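PDB 4HW6: hypothetical protein, IPT/TIG domain protein from Bacteroides ovatus, which is of unknown function but probably binds nutrients, perhaps carbohydrates, and pairs an IPT/TIG domain with a six-bladed beta-propeller. Local coordinates for residues Asn226-Thr232 and Tyr244-His248; Thr271-His277 and Ile289-Lys294; Ile181-Asp186 and Val197-Gln201; Glu265-Met269 and Leu309-Tyr313; Ile141-Met145 and Pro337-Ile341. One frame throughout, in Å; residues are numbered along the deposited sequence.

Interaction 1 (Asn226-Thr232 and Tyr244-His248); sequences NARGAKT and YTRYH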
# COMPACT_ATOMS: atom_id res chain seq x y z
N ASN A 226 14.93 1.77 27.90
CA ASN A 226 14.82 3.21 28.05
C ASN A 226 15.41 3.92 26.85
O ASN A 226 16.44 3.50 26.30
CB ASN A 226 15.57 3.69 29.29
CG ASN A 226 15.00 3.15 30.57
OD1 ASN A 226 13.84 2.73 30.64
ND2 ASN A 226 15.83 3.15 31.61
N ALA A 227 14.77 5.00 26.44
CA ALA A 227 15.30 5.80 25.35
C ALA A 227 14.47 7.07 25.36
O ALA A 227 13.25 7.02 25.34
CB ALA A 227 15.14 5.10 24.01
N ARG A 228 15.17 8.19 25.42
CA ARG A 228 14.57 9.49 25.34
C ARG A 228 14.49 9.98 23.91
O ARG A 228 15.45 9.87 23.13
CB ARG A 228 15.41 10.44 26.18
CG ARG A 228 15.02 11.89 26.06
CD ARG A 228 15.83 12.70 27.03
NE ARG A 228 15.52 14.10 26.89
CZ ARG A 228 15.93 15.04 27.74
NH1 ARG A 228 16.69 14.71 28.78
NH2 ARG A 228 15.60 16.31 27.53
N GLY A 229 13.35 10.57 23.55
CA GLY A 229 13.16 11.12 22.20
C GLY A 229 13.29 10.13 21.06
O GLY A 229 13.77 10.50 19.97
N ALA A 230 12.87 8.90 21.29
CA ALA A 230 12.93 7.87 20.26
C ALA A 230 11.90 8.10 19.17
O ALA A 230 10.74 8.47 19.46
CB ALA A 230 12.81 6.46 20.87
N LYS A 231 12.31 7.82 17.92
CA LYS A 231 11.51 8.18 16.74
C LYS A 231 11.06 7.05 15.81
O LYS A 231 10.09 7.21 15.06
CB LYS A 231 12.31 9.17 15.87
CG LYS A 231 12.67 10.47 16.56
CD LYS A 231 11.45 11.23 17.04
CE LYS A 231 11.78 12.64 17.50
NZ LYS A 231 10.52 13.40 17.69
N THR A 232 11.75 5.93 15.83
CA THR A 232 11.58 4.89 14.82
C THR A 232 12.05 3.55 15.37
O THR A 232 12.84 3.51 16.31
CB THR A 232 12.29 5.26 13.48
OG1 THR A 232 11.94 4.33 12.44
CG2 THR A 232 13.80 5.31 13.62
N TYR A 244 16.99 2.02 16.08
CA TYR A 244 16.27 3.24 16.39
C TYR A 244 17.17 4.47 16.45
O TYR A 244 18.39 4.36 16.45
CB TYR A 244 15.48 3.10 17.69
CG TYR A 244 16.29 2.89 18.97
CD1 TYR A 244 16.80 1.63 19.32
CD2 TYR A 244 16.52 3.95 19.84
CE1 TYR A 244 17.49 1.45 20.50
CE2 TYR A 244 17.23 3.77 21.02
CZ TYR A 244 17.69 2.52 21.36
OH TYR A 244 18.41 2.34 22.53
N THR A 245 16.52 5.64 16.46
CA THR A 245 17.18 6.90 16.70
C THR A 245 16.54 7.60 17.90
O THR A 245 15.38 7.32 18.25
CB THR A 245 17.13 7.87 15.48
OG1 THR A 245 15.79 8.32 15.26
CG2 THR A 245 17.67 7.23 14.22
N ARG A 246 17.33 8.46 18.53
CA ARG A 246 16.90 9.35 19.62
C ARG A 246 17.25 10.80 19.30
O ARG A 246 18.34 11.10 18.83
CB ARG A 246 17.64 9.00 20.91
CG ARG A 246 17.30 7.64 21.50
CD ARG A 246 18.14 7.39 22.73
NE ARG A 246 19.55 7.30 22.36
CZ ARG A 246 20.59 7.37 23.18
NH1 ARG A 246 20.45 7.57 24.48
NH2 ARG A 246 21.82 7.26 22.67
N TYR A 247 16.33 11.70 19.61
CA TYR A 247 16.45 13.10 19.27
C TYR A 247 17.80 13.72 19.59
O TYR A 247 18.35 14.45 18.76
CB TYR A 247 15.32 13.88 19.95
CG TYR A 247 15.26 15.35 19.58
CD1 TYR A 247 15.99 16.29 20.28
CD2 TYR A 247 14.42 15.80 18.55
CE1 TYR A 247 15.93 17.62 19.96
CE2 TYR A 247 14.37 17.13 18.21
CZ TYR A 247 15.11 18.04 18.91
OH TYR A 247 15.07 19.39 18.58
N HIS A 248 18.35 13.44 20.78
CA HIS A 248 19.54 14.14 21.22
C HIS A 248 20.89 13.50 20.87
O HIS A 248 21.93 13.95 21.36
CB HIS A 248 19.47 14.34 22.72
CG HIS A 248 18.42 15.32 23.13
ND1 HIS A 248 18.55 16.68 22.92
CD2 HIS A 248 17.21 15.14 23.73
CE1 HIS A 248 17.48 17.30 23.39
NE2 HIS A 248 16.66 16.39 23.90
O HOH W 1 17.35 11.85 23.14
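The chain 244-248 leaves the second strand of a propeller blade and runs beside 226-232, the link that brings the chain in from the preceding blade. Y244 comes first. Its CB lies 3.0 Å from T232 O, and its ring carbon CE2 touches A227 CB at 3.9 Å. T245 follows, and its carbonyl does two jobs. T245 O accepts a hydrogen bond from K231 N (3.1 Å) and takes a CA-H...O contact from A230 CA (3.2 Å). R246 forms a single backbone bridge with A230, with their CA atoms 4.3 Å apart. R246 CB also packs on R228 O at 3.2 Å, while its guanidinium pairs with E264. Next, Y247 N donates to G229 O (2.9 Å). G229 has positive phi, and a CB there would clash with Y247 CB, so a side chain would not fit. K231 CE reaches the edge of the Y247 ring, 4.2 Å from CD2. At H248 a water takes over: it donates to R228 O (2.7 Å) and accepts from H248 N (3.0 Å). The contact sits between three blades. Strand 221-226 ends one blade and strand 234-235 begins the next. K231 reaches D200 and N275, T232 bonds D186, and the T232 and T245 side chains touch strand 276-280.

Interaction 2 (Thr271-His277 and Ile289-Lys294); sequences TKGSNFH and IIYNGK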
# COMPACT_ATOMS: atom_id res chain seq x y z
N THR A 271 23.38 13.95 11.35
CA THR A 271 22.26 14.81 11.78
C THR A 271 21.59 14.20 13.00
O THR A 271 21.46 13.00 13.11
CB THR A 271 21.24 14.93 10.62
OG1 THR A 271 21.91 15.41 9.46
CG2 THR A 271 20.06 15.89 10.95
N LYS A 272 21.17 15.06 13.91
CA LYS A 272 20.31 14.66 15.02
C LYS A 272 19.24 15.72 15.17
O LYS A 272 19.14 16.65 14.35
CB LYS A 272 21.11 14.52 16.31
CG LYS A 272 21.79 15.80 16.79
CD LYS A 272 22.48 15.62 18.13
CE LYS A 272 23.19 16.89 18.56
NZ LYS A 272 23.72 16.74 19.94
N GLY A 273 18.42 15.61 16.20
CA GLY A 273 17.47 16.68 16.51
C GLY A 273 16.32 16.77 15.54
O GLY A 273 15.80 17.85 15.27
N SER A 274 15.89 15.63 15.01
CA SER A 274 14.93 15.61 13.92
C SER A 274 14.28 14.23 13.89
O SER A 274 14.71 13.31 14.60
CB SER A 274 15.67 15.89 12.58
OG SER A 274 14.77 16.25 11.54
N ASN A 275 13.22 14.09 13.10
CA ASN A 275 12.53 12.83 12.99
C ASN A 275 13.22 12.02 11.89
O ASN A 275 13.56 12.57 10.83
CB ASN A 275 11.06 13.04 12.59
CG ASN A 275 10.17 13.42 13.75
OD1 ASN A 275 10.62 13.62 14.87
ND2 ASN A 275 8.87 13.53 13.47
N PHE A 276 13.37 10.72 12.13
CA PHE A 276 13.87 9.81 11.11
C PHE A 276 12.95 8.61 11.07
O PHE A 276 12.31 8.28 12.07
CB PHE A 276 15.31 9.35 11.43
CG PHE A 276 16.28 10.49 11.53
CD1 PHE A 276 16.77 11.10 10.39
CD2 PHE A 276 16.66 10.99 12.77
CE1 PHE A 276 17.62 12.19 10.48
CE2 PHE A 276 17.52 12.06 12.86
CZ PHE A 276 18.01 12.67 11.71
N HIS A 277 12.91 7.95 9.93
CA HIS A 277 12.20 6.69 9.79
C HIS A 277 13.11 5.76 9.03
O HIS A 277 13.50 6.06 7.90
CB HIS A 277 10.90 6.87 9.03
CG HIS A 277 10.07 5.63 8.97
ND1 HIS A 277 9.54 5.04 10.09
CD2 HIS A 277 9.72 4.85 7.92
CE1 HIS A 277 8.88 3.95 9.73
NE2 HIS A 277 8.98 3.81 8.42
N ILE A 289 17.25 5.41 5.48
CA ILE A 289 16.98 6.34 6.53
C ILE A 289 16.32 7.57 5.92
O ILE A 289 16.96 8.36 5.17
CB ILE A 289 18.27 6.80 7.25
CG1 ILE A 289 19.18 5.63 7.62
CG2 ILE A 289 17.91 7.63 8.48
CD1 ILE A 289 20.59 6.07 7.98
N ILE A 290 15.02 7.71 6.18
CA ILE A 290 14.26 8.85 5.73
C ILE A 290 14.45 10.00 6.71
O ILE A 290 14.14 9.84 7.89
CB ILE A 290 12.78 8.53 5.56
CG1 ILE A 290 12.58 7.30 4.64
CG2 ILE A 290 12.06 9.75 4.97
CD1 ILE A 290 11.13 6.86 4.53
N TYR A 291 15.01 11.11 6.23
CA TYR A 291 15.20 12.30 7.05
C TYR A 291 13.91 13.09 6.92
O TYR A 291 13.74 13.92 6.03
CB TYR A 291 16.39 13.14 6.57
CG TYR A 291 17.78 12.67 6.92
CD1 TYR A 291 18.13 11.32 6.95
CD2 TYR A 291 18.78 13.60 7.22
CE1 TYR A 291 19.42 10.91 7.29
CE2 TYR A 291 20.07 13.21 7.53
CZ TYR A 291 20.40 11.86 7.55
OH TYR A 291 21.69 11.48 7.88
N ASN A 292 12.94 12.79 7.79
CA ASN A 292 11.61 13.36 7.65
C ASN A 292 11.58 14.87 7.68
O ASN A 292 10.80 15.49 6.98
CB ASN A 292 10.65 12.83 8.74
CG ASN A 292 10.68 11.33 8.91
OD1 ASN A 292 10.90 10.84 10.02
ND2 ASN A 292 10.45 10.57 7.83
N GLY A 293 12.42 15.47 8.52
CA GLY A 293 12.50 16.90 8.66
C GLY A 293 13.52 17.60 7.78
O GLY A 293 13.50 18.82 7.72
N LYS A 294 14.40 16.84 7.12
CA LYS A 294 15.45 17.44 6.29
C LYS A 294 15.35 17.11 4.80
O LYS A 294 16.19 17.55 4.00
CB LYS A 294 16.85 17.04 6.78
CG LYS A 294 17.08 17.25 8.26
CD LYS A 294 16.93 18.69 8.68
CE LYS A 294 17.36 18.81 10.14
NZ LYS A 294 17.27 20.21 10.61
O HOH W 2 18.13 19.05 13.40
O HOH W 3 15.01 14.63 9.52
O HOH W 4 9.72 9.40 11.93
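This is the open end of a beta hairpin, made by the first two strands of a propeller blade, 276-280 and 286-291. H277 and I290 form an antiparallel hydrogen-bonded pair. H277 N donates to I290 O (3.0 Å), and I290 N donates to H277 O (2.8 Å). F276 and Y291 form the next, non-hydrogen-bonded pair. Their rings make a T-shaped stack: the edge of F276 meets the face of Y291, with centroids 4.8 Å apart and planes at 80°. Past this pair the strands separate. Y291 centres an inverse gamma turn, and N292 N makes only a weak bond to N275 O (3.1 Å). Water then fills the gap. One molecule donates to N275 O (2.8 Å), accepts from G293 N (2.9 Å) and bonds S274 OG (2.6 Å). G293 leaves the room needed, since a CB there would clash with S274 OG. A second water accepts from K294 NZ (3.1 Å) and donates to K272 O (2.8 Å). Strand 296-301 flanks the hairpin, where Y298 stacks on Y291. M269 of the preceding blade packs on both F276 and Y291. On the inner side, H277 touches R143 of strand 143-146 and Q339 of strand 337-344, and N292 bonds P337.

Interaction 3 (Ile181-Asp186 and Val197-Gln201); sequences IGQCAD and VVDDQ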
# COMPACT_ATOMS: atom_id res chain seq x y z
N ILE A 181 0.43 4.56 26.18
CA ILE A 181 1.64 5.21 25.74
C ILE A 181 1.24 6.59 25.24
O ILE A 181 0.36 6.70 24.39
CB ILE A 181 2.27 4.40 24.60
CG1 ILE A 181 2.75 3.03 25.10
CG2 ILE A 181 3.41 5.17 23.92
CD1 ILE A 181 3.18 2.06 24.00
N GLY A 182 1.87 7.64 25.76
CA GLY A 182 1.49 9.01 25.45
C GLY A 182 1.78 9.49 24.05
O GLY A 182 1.04 10.32 23.53
N GLN A 183 2.84 8.99 23.43
CA GLN A 183 3.24 9.49 22.11
C GLN A 183 3.81 8.37 21.26
O GLN A 183 5.02 8.14 21.26
CB GLN A 183 4.18 10.68 22.22
CG GLN A 183 4.32 11.46 20.91
CD GLN A 183 4.86 12.87 21.14
OE1 GLN A 183 5.94 13.06 21.71
NE2 GLN A 183 4.10 13.85 20.72
N CYS A 184 2.93 7.67 20.56
CA CYS A 184 3.33 6.48 19.81
C CYS A 184 3.93 6.90 18.48
O CYS A 184 3.19 7.36 17.59
CB CYS A 184 2.15 5.55 19.56
SG CYS A 184 1.43 4.82 21.04
N ALA A 185 5.25 6.76 18.35
CA ALA A 185 5.97 7.30 17.19
C ALA A 185 6.17 6.33 16.03
O ALA A 185 6.39 6.76 14.91
CB ALA A 185 7.33 7.84 17.65
N ASP A 186 6.17 5.03 16.31
CA ASP A 186 6.37 4.03 15.27
C ASP A 186 5.89 2.66 15.79
O ASP A 186 5.72 2.46 16.99
CB ASP A 186 7.85 3.97 14.84
CG ASP A 186 8.06 3.29 13.45
OD1 ASP A 186 7.06 3.03 12.72
OD2 ASP A 186 9.25 3.06 13.07
N VAL A 197 6.32 -0.97 19.81
CA VAL A 197 5.81 0.39 19.70
C VAL A 197 6.80 1.34 20.39
O VAL A 197 7.21 1.12 21.55
CB VAL A 197 4.43 0.55 20.36
CG1 VAL A 197 3.94 1.99 20.23
CG2 VAL A 197 3.41 -0.42 19.76
N VAL A 198 7.16 2.40 19.69
CA VAL A 198 8.06 3.41 20.22
C VAL A 198 7.26 4.49 20.92
O VAL A 198 6.28 4.97 20.37
CB VAL A 198 8.93 4.02 19.10
CG1 VAL A 198 9.73 5.23 19.63
CG2 VAL A 198 9.87 2.95 18.56
N ASP A 199 7.67 4.86 22.13
CA ASP A 199 7.11 6.01 22.85
C ASP A 199 8.15 7.13 22.77
O ASP A 199 9.26 6.96 23.28
CB ASP A 199 6.87 5.66 24.30
CG ASP A 199 6.17 6.77 25.10
OD1 ASP A 199 5.64 7.76 24.52
OD2 ASP A 199 6.07 6.60 26.35
N ASP A 200 7.80 8.25 22.14
CA ASP A 200 8.68 9.42 22.07
C ASP A 200 8.42 10.28 23.30
O ASP A 200 7.40 10.99 23.37
CB ASP A 200 8.40 10.20 20.78
CG ASP A 200 9.20 11.50 20.67
OD1 ASP A 200 10.08 11.79 21.52
OD2 ASP A 200 8.91 12.26 19.73
N GLN A 201 9.31 10.18 24.29
CA GLN A 201 9.12 10.85 25.58
C GLN A 201 10.44 11.41 26.10
O GLN A 201 11.52 11.00 25.67
CB GLN A 201 8.43 9.93 26.60
CG GLN A 201 9.17 8.62 26.90
CD GLN A 201 10.36 8.84 27.81
OE1 GLN A 201 10.30 9.62 28.78
NE2 GLN A 201 11.46 8.13 27.53
O HOH W 5 3.82 7.28 27.73
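I181 starts the segment as it enters a new propeller blade. Its CD1 packs on V197 CG1 (3.8 Å), and its CG2 lies against D199 CG (3.4 Å). G182 comes next and uses water: G182 N donates to a molecule (2.8 Å) that in turn donates to D199 OD2 (2.7 Å). The other carboxylate oxygen is used directly, as Q183 N donates to D199 OD1 (3.2 Å). D199 thus holds the backbone before the strand proper begins. Q183 O accepts from D200 N (2.9 Å), the first main-chain bond between the segments. C184 pairs with D199 in antiparallel, non-hydrogen-bonded fashion, CA to CA 4.9 Å. C184 SG also touches V197 CG1 at 3.9 Å. A185 N donates to V198 O (2.9 Å), and A185 CB meets V198 CG1 at 4.1 Å. D186 O takes the last bond, from V198 N (3.1 Å). A185 and D186 both face V198, as in a classic beta bulge, and A185 leaves the extended conformation (phi/psi -93/-25). The short strands 184-186 and 197-199 therefore lie at 128° rather than near 180°. These are the first two strands of a four-stranded blade. Strand 207-212 comes next, and its Y210 and F212 pack on I181. Towards the following blade, D186 bonds C233 and T232, and D200 forms a salt bridge with K231. W142 bonds A185 O weakly.

Interaction 4 (Glu265-Met269 and Leu309-Tyr313); sequences EEVMM and LAVPY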
# COMPACT_ATOMS: atom_id res chain seq x y z
N GLU A 265 25.75 2.99 19.82
CA GLU A 265 26.22 3.56 18.58
C GLU A 265 26.52 2.46 17.56
O GLU A 265 27.67 2.02 17.43
CB GLU A 265 27.48 4.38 18.87
CG GLU A 265 27.90 5.29 17.72
CD GLU A 265 29.16 6.06 18.05
OE1 GLU A 265 29.16 6.83 19.03
OE2 GLU A 265 30.15 5.90 17.32
N GLU A 266 25.48 2.00 16.85
CA GLU A 266 25.70 1.10 15.70
C GLU A 266 26.52 1.85 14.66
O GLU A 266 27.46 1.30 14.11
CB GLU A 266 24.38 0.61 15.09
CG GLU A 266 23.61 -0.39 15.97
CD GLU A 266 24.12 -1.81 15.85
OE1 GLU A 266 25.08 -2.05 15.08
OE2 GLU A 266 23.56 -2.71 16.54
N VAL A 267 26.16 3.11 14.40
CA VAL A 267 26.94 3.99 13.53
C VAL A 267 26.59 5.43 13.82
O VAL A 267 25.47 5.72 14.22
CB VAL A 267 26.70 3.64 12.03
CG1 VAL A 267 25.32 4.09 11.56
CG2 VAL A 267 27.81 4.20 11.14
N MSE A 268 27.54 6.34 13.61
CA MSE A 268 27.25 7.77 13.71
C MSE A 268 26.42 8.21 12.52
O MSE A 268 26.54 7.67 11.42
CB MSE A 268 28.54 8.61 13.73
CG MSE A 268 29.41 8.41 14.95
SE MSE A 268 28.49 8.84 16.61
CE MSE A 268 27.88 10.68 16.35
N MSE A 269 25.58 9.22 12.75
CA MSE A 269 24.85 9.90 11.69
C MSE A 269 25.32 11.34 11.63
O MSE A 269 25.92 11.87 12.57
CB MSE A 269 23.33 9.83 11.92
CG MSE A 269 22.72 8.50 11.55
SE MSE A 269 20.79 8.46 11.90
CE MSE A 269 20.31 9.88 10.64
N LEU A 309 27.03 -1.72 10.77
CA LEU A 309 26.56 -0.73 9.80
C LEU A 309 27.68 0.11 9.23
O LEU A 309 28.60 0.51 9.94
CB LEU A 309 25.51 0.18 10.45
CG LEU A 309 24.26 -0.45 11.07
CD1 LEU A 309 23.27 0.60 11.57
CD2 LEU A 309 23.57 -1.34 10.04
N ALA A 310 27.60 0.41 7.95
CA ALA A 310 28.53 1.32 7.30
C ALA A 310 28.08 2.77 7.48
O ALA A 310 26.95 3.06 7.91
CB ALA A 310 28.68 0.98 5.82
N VAL A 311 28.97 3.69 7.11
CA VAL A 311 28.66 5.11 7.13
C VAL A 311 27.47 5.34 6.20
O VAL A 311 27.51 4.93 5.02
CB VAL A 311 29.86 5.96 6.67
CG1 VAL A 311 29.44 7.41 6.49
CG2 VAL A 311 31.01 5.86 7.69
N PRO A 312 26.39 5.96 6.71
CA PRO A 312 25.26 6.26 5.80
C PRO A 312 25.62 7.27 4.75
O PRO A 312 26.45 8.16 4.99
CB PRO A 312 24.20 6.87 6.72
CG PRO A 312 24.56 6.35 8.08
CD PRO A 312 26.06 6.32 8.10
N TYR A 313 25.00 7.14 3.59
CA TYR A 313 25.21 8.10 2.50
C TYR A 313 23.89 8.53 1.89
O TYR A 313 22.96 7.74 1.82
CB TYR A 313 26.16 7.53 1.43
CG TYR A 313 25.69 6.27 0.77
CD1 TYR A 313 24.87 6.31 -0.35
CD2 TYR A 313 26.09 5.02 1.25
CE1 TYR A 313 24.44 5.15 -0.95
CE2 TYR A 313 25.68 3.85 0.62
CZ TYR A 313 24.85 3.93 -0.47
OH TYR A 313 24.45 2.79 -1.14
O HOH W 6 27.30 -1.32 13.65
O HOH W 7 29.67 0.94 12.39
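This is a mainly apolar, water-bridged surface contact between two adjacent blades of the beta-propeller. One side is strand 265-268, at the outer edge of its blade. The other is the loop that leads from strand 296-301 into strand 313-315 of the next blade. The two runs point almost the same way, 7° apart end to end, yet they form no sheet. Their CA atoms stay 6.0 Å apart at V267 and L309, and 6.9 Å apart at M269 and P312. A classic beta bulge, with E266 and V267 both facing I252, turns the strand here. V267 points across and is the main apolar link. Its CB meets L309 CB at 4.0 Å, and its CG2 lies 3.5 Å from A310 O and 4.1 Å from P312 CD. E266 CB touches L309 CD1 at 3.7 Å, while its OE2 is held by S254 and by a salt bridge to K241. P312 CD also rests on M268 O at 3.6 Å. Polar groups meet through two waters. One donates to E266 O (2.8 Å) and L309 O (2.7 Å). The other donates to both E266 O and E266 OE1, each at 2.7 Å, and accepts from L309 N at 2.9 Å.

Interaction 5 (Ile141-Met145 and Pro337-Ile341); sequences IWRMM and PNQGI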
# COMPACT_ATOMS: atom_id res chain seq x y z
N ILE A 141 -3.02 9.44 11.27
CA ILE A 141 -2.62 8.15 10.71
C ILE A 141 -1.10 8.21 10.44
O ILE A 141 -0.66 8.46 9.32
CB ILE A 141 -3.43 7.82 9.44
CG1 ILE A 141 -4.94 8.06 9.63
CG2 ILE A 141 -3.21 6.35 9.07
CD1 ILE A 141 -5.70 8.16 8.31
N TRP A 142 -0.31 7.98 11.48
CA TRP A 142 1.07 8.43 11.49
C TRP A 142 2.03 7.41 10.85
O TRP A 142 2.84 7.77 10.00
CB TRP A 142 1.48 8.77 12.94
CG TRP A 142 2.91 9.19 13.07
CD1 TRP A 142 3.88 8.51 13.74
CD2 TRP A 142 3.52 10.35 12.53
NE1 TRP A 142 5.07 9.18 13.63
CE2 TRP A 142 4.89 10.31 12.89
CE3 TRP A 142 3.05 11.44 11.79
CZ2 TRP A 142 5.78 11.31 12.53
CZ3 TRP A 142 3.95 12.43 11.43
CH2 TRP A 142 5.30 12.35 11.78
N ARG A 143 1.98 6.16 11.30
CA ARG A 143 2.77 5.08 10.71
C ARG A 143 1.93 3.80 10.74
O ARG A 143 1.38 3.44 11.79
CB ARG A 143 4.05 4.80 11.50
CG ARG A 143 5.03 5.95 11.59
CD ARG A 143 5.72 6.22 10.26
NE ARG A 143 6.69 7.32 10.37
CZ ARG A 143 6.50 8.59 10.02
NH1 ARG A 143 5.34 9.02 9.54
NH2 ARG A 143 7.50 9.46 10.14
N MSE A 144 1.87 3.11 9.59
CA MSE A 144 1.10 1.87 9.43
C MSE A 144 1.98 0.64 9.36
O MSE A 144 3.13 0.70 8.88
CB MSE A 144 0.35 1.87 8.08
CG MSE A 144 -0.74 2.79 7.96
SE MSE A 144 -1.35 2.73 6.08
CE MSE A 144 -2.93 3.77 6.45
N MSE A 145 1.41 -0.49 9.78
CA MSE A 145 2.09 -1.78 9.62
C MSE A 145 1.08 -2.93 9.67
O MSE A 145 0.25 -3.02 10.57
CB MSE A 145 3.09 -1.90 10.76
CG MSE A 145 3.83 -3.17 10.87
SE MSE A 145 5.35 -3.27 9.70
CE MSE A 145 5.72 -1.42 9.30
N PRO A 337 9.33 13.88 3.53
CA PRO A 337 9.14 12.45 3.30
C PRO A 337 8.89 11.78 4.65
O PRO A 337 9.63 12.01 5.60
CB PRO A 337 10.46 12.01 2.71
CG PRO A 337 11.48 12.98 3.24
CD PRO A 337 10.71 14.29 3.27
N ASN A 338 7.84 10.98 4.73
CA ASN A 338 7.43 10.37 5.97
C ASN A 338 7.60 8.85 5.90
O ASN A 338 8.76 8.41 5.90
CB ASN A 338 6.06 10.87 6.43
CG ASN A 338 6.20 12.02 7.43
OD1 ASN A 338 6.13 11.81 8.64
ND2 ASN A 338 6.50 13.24 6.93
N GLN A 339 6.54 8.05 5.85
CA GLN A 339 6.73 6.61 5.79
C GLN A 339 7.02 6.15 4.37
O GLN A 339 6.54 6.75 3.40
CB GLN A 339 5.51 5.88 6.34
CG GLN A 339 5.74 4.40 6.48
CD GLN A 339 4.65 3.68 7.28
OE1 GLN A 339 3.53 4.16 7.39
NE2 GLN A 339 5.00 2.50 7.82
N GLY A 340 7.87 5.15 4.25
CA GLY A 340 8.04 4.42 3.02
C GLY A 340 8.05 2.93 3.17
O GLY A 340 8.35 2.41 4.24
N ILE A 341 7.77 2.23 2.07
CA ILE A 341 7.76 0.78 2.04
C ILE A 341 8.34 0.26 0.74
O ILE A 341 8.30 0.92 -0.29
CB ILE A 341 6.33 0.22 2.18
CG1 ILE A 341 5.40 0.82 1.09
CG2 ILE A 341 5.80 0.49 3.58
CD1 ILE A 341 4.08 0.11 0.99
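The guanidinium of R143 lays one face over the peptide between N338 and Q339, next to N338 C and Q339 N. The contact lies in the middle of the six-bladed propeller, where innermost strands of different blades meet. Strands 143-145 and 337-341 run nearly parallel, 9° apart. Their axes are 8.0 Å apart at closest, too far for sheet pairing, so side chains span the gap. R143 has two turns in its side chain, both chi1 and chi2 being m, which fold it back along its own backbone. NH1 donates to W142 O (2.8 Å) and also to N338 OD1 (3.0 Å). NH2 shares that acceptor, with R143 NH2 to N338 OD1 at 3.1 Å. The N338 amide nitrogen is held by G336. W142 CH2 also comes within 3.3 Å of N338 OD1. W142 and R143 form a classic beta bulge opposite V158, on the neighbouring strand of their own blade. The two strands belong to blades separated by another, whose inner strand 404-410 lies between them. I407 of that strand bonds Q339, so the three blades meet at this glutamine. The extended Q339 side chain (chi1 and chi2 both t) reads the main chain of M144 at two points. Q339 OE1 accepts from M144 N at 2.9 Å, and Q339 NE2 donates to M144 O at 2.8 Å.

Overall arrangement
From the N terminus, the chain passes the IPT/TIG domain and enters the propeller. Residues 141-145 open interaction 5, which closes only at 337-341. It spans about 190 residues and encloses all the others. Inside it, interaction 3 closes the first hairpin of the next blade. Interaction 1 follows in series and joins the link into a third blade with that blade's own loop. Interaction 4 opens at 265-269 and closes at 309-313, tying the third blade to the fourth. Interaction 2, the hairpin of the fourth blade, nests within it. Interaction 1 touches 2, 3 and 4. Interactions 2 and 3 also touch interaction 5, linking these blades to the propeller's centre.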